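Local coordinates for glyoxalase family protein (Bacillus cereus, PDB 1ZSW), which binds a zinc ion in a metal centre of the vicinal oxygen chelate (glyoxalase) type, though its substrate and reaction are not known, at residues His32-Val37 with Gly242-Leu247; Val184-Arg189 with Ile291-Ala296. All coordinates share one frame; numbering follows the deposited sequence. Where two conformers were deposited one is given.

Contact 1: His32-Val37 with Gly242-Leu247; sequences HHISMV and GSIHHL. With ZN (zinc ion), chain B.
The zinc site of this vicinal oxygen chelate protein is built on an antiparallel strand pair, in which His33 and His246 bring their imidazoles to one metal ion. His33 NE2 lies 2.1 Å from the zinc, and His246 NE2 binds at the same length; Glu294 OE1 supplies a further ligand. The two rings meet rim to rim with planes at 87°, neither lying over the other's face. In both histidines CG sits between the backbone N and the carbonyl carbon (chi1 64° in each), which stands the rings up on the metal-bearing face of the sheet. Each ND1 donates to the ND1 of the preceding histidine, His33 to His32 at 2.8 Å and His246 to His245, fixing ring rotation. Ser35 CB packs over one face of the His246 ring, 3.3 Å from CE1, while Ser35 OG is hydrogen-bonded to Ser85 OG. In the backbone, Ser35 N donates to His246 O at 3.1 Å. A classic bulge then lets His245 N reach Ser35 O at 2.7 Å, with His246 N only weakly bonded to the same oxygen. On the other face, Ile34 CG1 lies 3.6 Å from Ile244 CG2, and Met36 runs alongside Ile244. With ND1 donating, NE2 of both rings is left to give its lone pair to zinc; the His32 and His245 acceptors probably strengthen that donation.

Contact 2: Val184-Arg189 with Ile291-Ala296; sequences VELTVR and ILFEIA. With ZN (zinc ion), chain B.
Between two beta-sheets of the glyoxalase-type fold, a small apolar contact joins the end of strand 180-188 to the start of strand 292-300 and Ile291 just before it. Leu186, Val188, Ile291 and Phe293 form most of it with their side chains, the Thr187 carbonyl O adding a looser touch on Ile291 CD1. The backbones stand well apart: the nearest CA atoms, those of Leu186 and Ile291, are 8.0 Å from each other. Leu186 divides its two methyls between the partners. Its CD1 comes obliquely to Phe293 CZ at 3.8 Å, and its CD2 faces Ile291 CG2 at 4.3 Å. Val188 CG1 meets Ile291 CG1 at 4.1 Å, the two side chains crossing at about a right angle. Within the second segment, Ile291 CG2 lies 4.0 Å above the plane of the Phe293 ring, offset toward its rim, so that isoleucine touches both Leu186 and the phenyl ring. The Phe293 side chain has CG anti to the carbonyl carbon (chi1 -80°), a turn that carries CZ to the leucine. Next along the strand, Glu294 extends on the other side and binds zinc through OE1 at 2.0 Å, while its OE2 is hydrogen-bonded to Ser282 OG. Helix 191-201 covers the apolar group, Met194 touching all four side chains, and strands 244-251 and 280-286 flank strand 292-300.

In the fold
From the N terminus, strand 31-38 comes first and waits some two hundred residues for its partner: contact 1 closes that long loop when strand 244-251 pairs with it, joining the two glyoxalase-family sequence ranges in one sheet. Contact 2 starts inside this loop, at strand 180-188 of the other sheet, and closes beyond its end at strand 292-300, so the two loops cross. Strand 292-300 runs beside strand 244-251, where Leu247 O and Glu294 N are 2.8 Å apart, a probable hydrogen bond. The zinc thus joins both contacts, taking ligands from three adjacent strands, while contact 2 ties the two sheets together through their buried side chains.

Contact 1: His32-Val37 with Gly242-Leu247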
# COMPACT_ATOMS: atom_id res chain seq x y z
N HIS A 32 5.12 0.96 2.50
CA HIS A 32 4.59 1.59 3.73
C HIS A 32 3.07 1.43 3.81
O HIS A 32 2.54 0.91 4.79
CB HIS A 32 5.00 3.07 3.76
CG HIS A 32 4.71 3.77 5.06
ND1 HIS A 32 3.44 4.17 5.42
CD2 HIS A 32 5.54 4.18 6.05
CE1 HIS A 32 3.50 4.80 6.59
NE2 HIS A 32 4.76 4.79 7.01
N HIS A 33 2.38 1.88 2.77
CA HIS A 33 0.93 1.69 2.68
C HIS A 33 0.53 1.89 1.27
O HIS A 33 1.36 2.28 0.43
CB HIS A 33 0.15 2.69 3.58
CG HIS A 33 0.32 4.14 3.22
ND1 HIS A 33 1.33 4.92 3.73
CD2 HIS A 33 -0.45 4.97 2.46
CE1 HIS A 33 1.21 6.16 3.27
NE2 HIS A 33 0.13 6.22 2.50
N ILE A 34 -0.74 1.61 0.99
CA ILE A 34 -1.27 1.84 -0.36
C ILE A 34 -2.67 2.39 -0.18
O ILE A 34 -3.36 1.95 0.74
CB ILE A 34 -1.22 0.50 -1.19
CG1 ILE A 34 -1.55 0.71 -2.68
CG2 ILE A 34 -2.01 -0.64 -0.51
CD1 ILE A 34 -0.94 -0.42 -3.56
N SER A 35 -3.03 3.37 -0.99
CA SER A 35 -4.28 4.13 -0.81
C SER A 35 -5.15 4.07 -2.05
O SER A 35 -4.62 4.20 -3.13
CB SER A 35 -4.00 5.59 -0.44
OG SER A 35 -3.37 5.55 0.86
N MET A 36 -6.47 3.96 -1.83
CA MET A 36 -7.48 3.63 -2.86
C MET A 36 -8.69 4.51 -2.68
O MET A 36 -8.84 5.23 -1.69
CB MET A 36 -7.93 2.17 -2.65
CG MET A 36 -7.00 1.09 -3.19
SD MET A 36 -5.46 0.89 -2.28
CE MET A 36 -6.06 0.12 -0.78
N VAL A 37 -9.57 4.49 -3.68
CA VAL A 37 -10.84 5.19 -3.64
C VAL A 37 -11.98 4.18 -3.57
O VAL A 37 -12.00 3.22 -4.35
CB VAL A 37 -10.97 6.04 -4.89
CG1 VAL A 37 -12.39 6.69 -5.01
CG2 VAL A 37 -9.90 7.15 -4.91
N GLY A 242 -12.56 1.84 -6.67
CA GLY A 242 -11.75 0.63 -6.90
C GLY A 242 -10.39 0.96 -7.50
O GLY A 242 -9.61 0.04 -7.75
N SER A 243 -10.09 2.25 -7.67
CA SER A 243 -8.79 2.64 -8.18
C SER A 243 -7.79 2.76 -7.05
O SER A 243 -8.17 2.99 -5.89
CB SER A 243 -8.85 3.97 -8.95
OG SER A 243 -9.26 5.06 -8.12
N ILE A 244 -6.52 2.58 -7.40
CA ILE A 244 -5.41 2.78 -6.49
C ILE A 244 -4.79 4.15 -6.78
O ILE A 244 -4.34 4.42 -7.90
CB ILE A 244 -4.36 1.65 -6.61
CG1 ILE A 244 -4.98 0.28 -6.31
CG2 ILE A 244 -3.21 1.93 -5.65
CD1 ILE A 244 -4.21 -0.94 -6.87
N HIS A 245 -4.75 5.01 -5.75
CA HIS A 245 -4.37 6.38 -5.90
C HIS A 245 -2.84 6.57 -5.82
O HIS A 245 -2.26 7.26 -6.63
CB HIS A 245 -5.10 7.24 -4.87
CG HIS A 245 -4.77 8.68 -4.96
ND1 HIS A 245 -3.82 9.27 -4.15
CD2 HIS A 245 -5.24 9.66 -5.77
CE1 HIS A 245 -3.72 10.55 -4.45
NE2 HIS A 245 -4.57 10.82 -5.43
N HIS A 246 -2.21 5.87 -4.88
CA HIS A 246 -0.73 5.94 -4.74
C HIS A 246 -0.20 4.77 -3.93
O HIS A 246 -0.92 4.15 -3.15
CB HIS A 246 -0.25 7.29 -4.09
CG HIS A 246 -0.72 7.51 -2.69
ND1 HIS A 246 -1.91 8.15 -2.40
CD2 HIS A 246 -0.12 7.28 -1.50
CE1 HIS A 246 -2.06 8.21 -1.08
NE2 HIS A 246 -0.99 7.67 -0.51
N LEU A 247 1.10 4.54 -4.09
CA LEU A 247 1.84 3.56 -3.31
C LEU A 247 2.87 4.33 -2.51
O LEU A 247 3.57 5.20 -3.09
CB LEU A 247 2.58 2.57 -4.22
CG LEU A 247 3.59 1.65 -3.53
CD1 LEU A 247 2.94 0.67 -2.58
CD2 LEU A 247 4.42 0.89 -4.59
ZN ZN B . -0.45 7.99 1.48

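Contact 2: Val184-Arg189 with Ile291-Ala296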
# COMPACT_ATOMS: atom_id res chain seq x y z
N VAL A 184 3.46 -5.42 -5.33
CA VAL A 184 2.47 -4.42 -5.82
C VAL A 184 2.73 -4.29 -7.31
O VAL A 184 3.85 -4.20 -7.71
CB VAL A 184 2.65 -3.05 -5.11
CG1 VAL A 184 1.74 -2.01 -5.75
CG2 VAL A 184 2.25 -3.18 -3.60
N GLU A 185 1.65 -4.32 -8.09
CA GLU A 185 1.76 -4.33 -9.57
C GLU A 185 1.53 -2.93 -10.13
O GLU A 185 0.51 -2.26 -9.79
CB GLU A 185 0.67 -5.24 -10.11
CG GLU A 185 0.75 -5.50 -11.60
CD GLU A 185 -0.41 -6.35 -12.02
OE1 GLU A 185 -0.32 -7.61 -11.83
OE2 GLU A 185 -1.44 -5.79 -12.48
N LEU A 186 2.47 -2.52 -10.99
CA LEU A 186 2.39 -1.22 -11.72
C LEU A 186 2.26 -1.58 -13.21
O LEU A 186 3.05 -2.39 -13.69
CB LEU A 186 3.68 -0.40 -11.51
CG LEU A 186 4.09 -0.15 -10.06
CD1 LEU A 186 5.31 0.74 -9.94
CD2 LEU A 186 2.93 0.47 -9.26
N THR A 187 1.30 -0.98 -13.89
CA THR A 187 1.11 -1.22 -15.35
C THR A 187 1.49 0.10 -16.02
O THR A 187 0.96 1.16 -15.66
CB THR A 187 -0.34 -1.63 -15.64
OG1 THR A 187 -0.64 -2.87 -14.95
CG2 THR A 187 -0.54 -1.90 -17.16
N VAL A 188 2.42 0.06 -16.96
CA VAL A 188 2.95 1.28 -17.53
C VAL A 188 3.14 1.21 -19.05
O VAL A 188 3.25 0.11 -19.60
CB VAL A 188 4.34 1.65 -16.90
CG1 VAL A 188 4.16 1.99 -15.40
CG2 VAL A 188 5.38 0.52 -17.07
N ARG A 189 3.20 2.36 -19.71
CA ARG A 189 3.57 2.42 -21.15
C ARG A 189 5.05 2.19 -21.37
O ARG A 189 5.46 1.56 -22.37
CB ARG A 189 3.19 3.77 -21.75
CG ARG A 189 1.69 4.03 -21.81
CD ARG A 189 1.09 3.65 -23.22
NE ARG A 189 -0.33 4.03 -23.30
CZ ARG A 189 -0.79 5.24 -22.99
NH1 ARG A 189 0.06 6.20 -22.64
NH2 ARG A 189 -2.07 5.51 -23.02
N ILE A 291 2.67 7.45 -12.54
CA ILE A 291 2.39 6.72 -11.31
C ILE A 291 2.74 7.62 -10.09
O ILE A 291 3.84 8.14 -10.03
CB ILE A 291 3.23 5.43 -11.21
CG1 ILE A 291 3.01 4.47 -12.40
CG2 ILE A 291 2.97 4.72 -9.88
CD1 ILE A 291 1.63 3.93 -12.51
N LEU A 292 1.85 7.72 -9.12
CA LEU A 292 2.10 8.56 -7.93
C LEU A 292 2.69 7.72 -6.84
O LEU A 292 2.07 6.77 -6.35
CB LEU A 292 0.78 9.20 -7.43
CG LEU A 292 0.85 10.19 -6.27
CD1 LEU A 292 1.71 11.39 -6.64
CD2 LEU A 292 -0.56 10.67 -5.95
N PHE A 293 3.89 8.10 -6.44
CA PHE A 293 4.56 7.46 -5.34
C PHE A 293 4.58 8.39 -4.13
O PHE A 293 4.60 9.64 -4.29
CB PHE A 293 6.01 7.19 -5.70
CG PHE A 293 6.22 6.00 -6.56
CD1 PHE A 293 6.51 6.16 -7.88
CD2 PHE A 293 6.22 4.71 -6.01
CE1 PHE A 293 6.78 5.06 -8.70
CE2 PHE A 293 6.47 3.60 -6.85
CZ PHE A 293 6.73 3.80 -8.21
N GLU A 294 4.61 7.81 -2.95
CA GLU A 294 4.81 8.60 -1.73
C GLU A 294 5.98 7.98 -0.99
O GLU A 294 6.15 6.74 -0.99
CB GLU A 294 3.53 8.55 -0.92
CG GLU A 294 3.60 9.28 0.45
CD GLU A 294 2.33 9.11 1.26
OE1 GLU A 294 1.46 8.29 0.89
OE2 GLU A 294 2.21 9.82 2.29
N ILE A 295 6.78 8.82 -0.35
CA ILE A 295 7.87 8.32 0.48
C ILE A 295 7.52 8.72 1.91
O ILE A 295 7.36 9.90 2.17
CB ILE A 295 9.22 8.97 0.06
CG1 ILE A 295 9.43 8.80 -1.45
CG2 ILE A 295 10.40 8.34 0.84
CD1 ILE A 295 10.73 9.40 -2.01
N ALA A 296 7.37 7.74 2.81
CA ALA A 296 6.81 8.00 4.14
C ALA A 296 7.72 7.47 5.22
O ALA A 296 8.24 6.33 5.15
CB ALA A 296 5.41 7.39 4.30
ZN ZN B . -0.45 7.99 1.48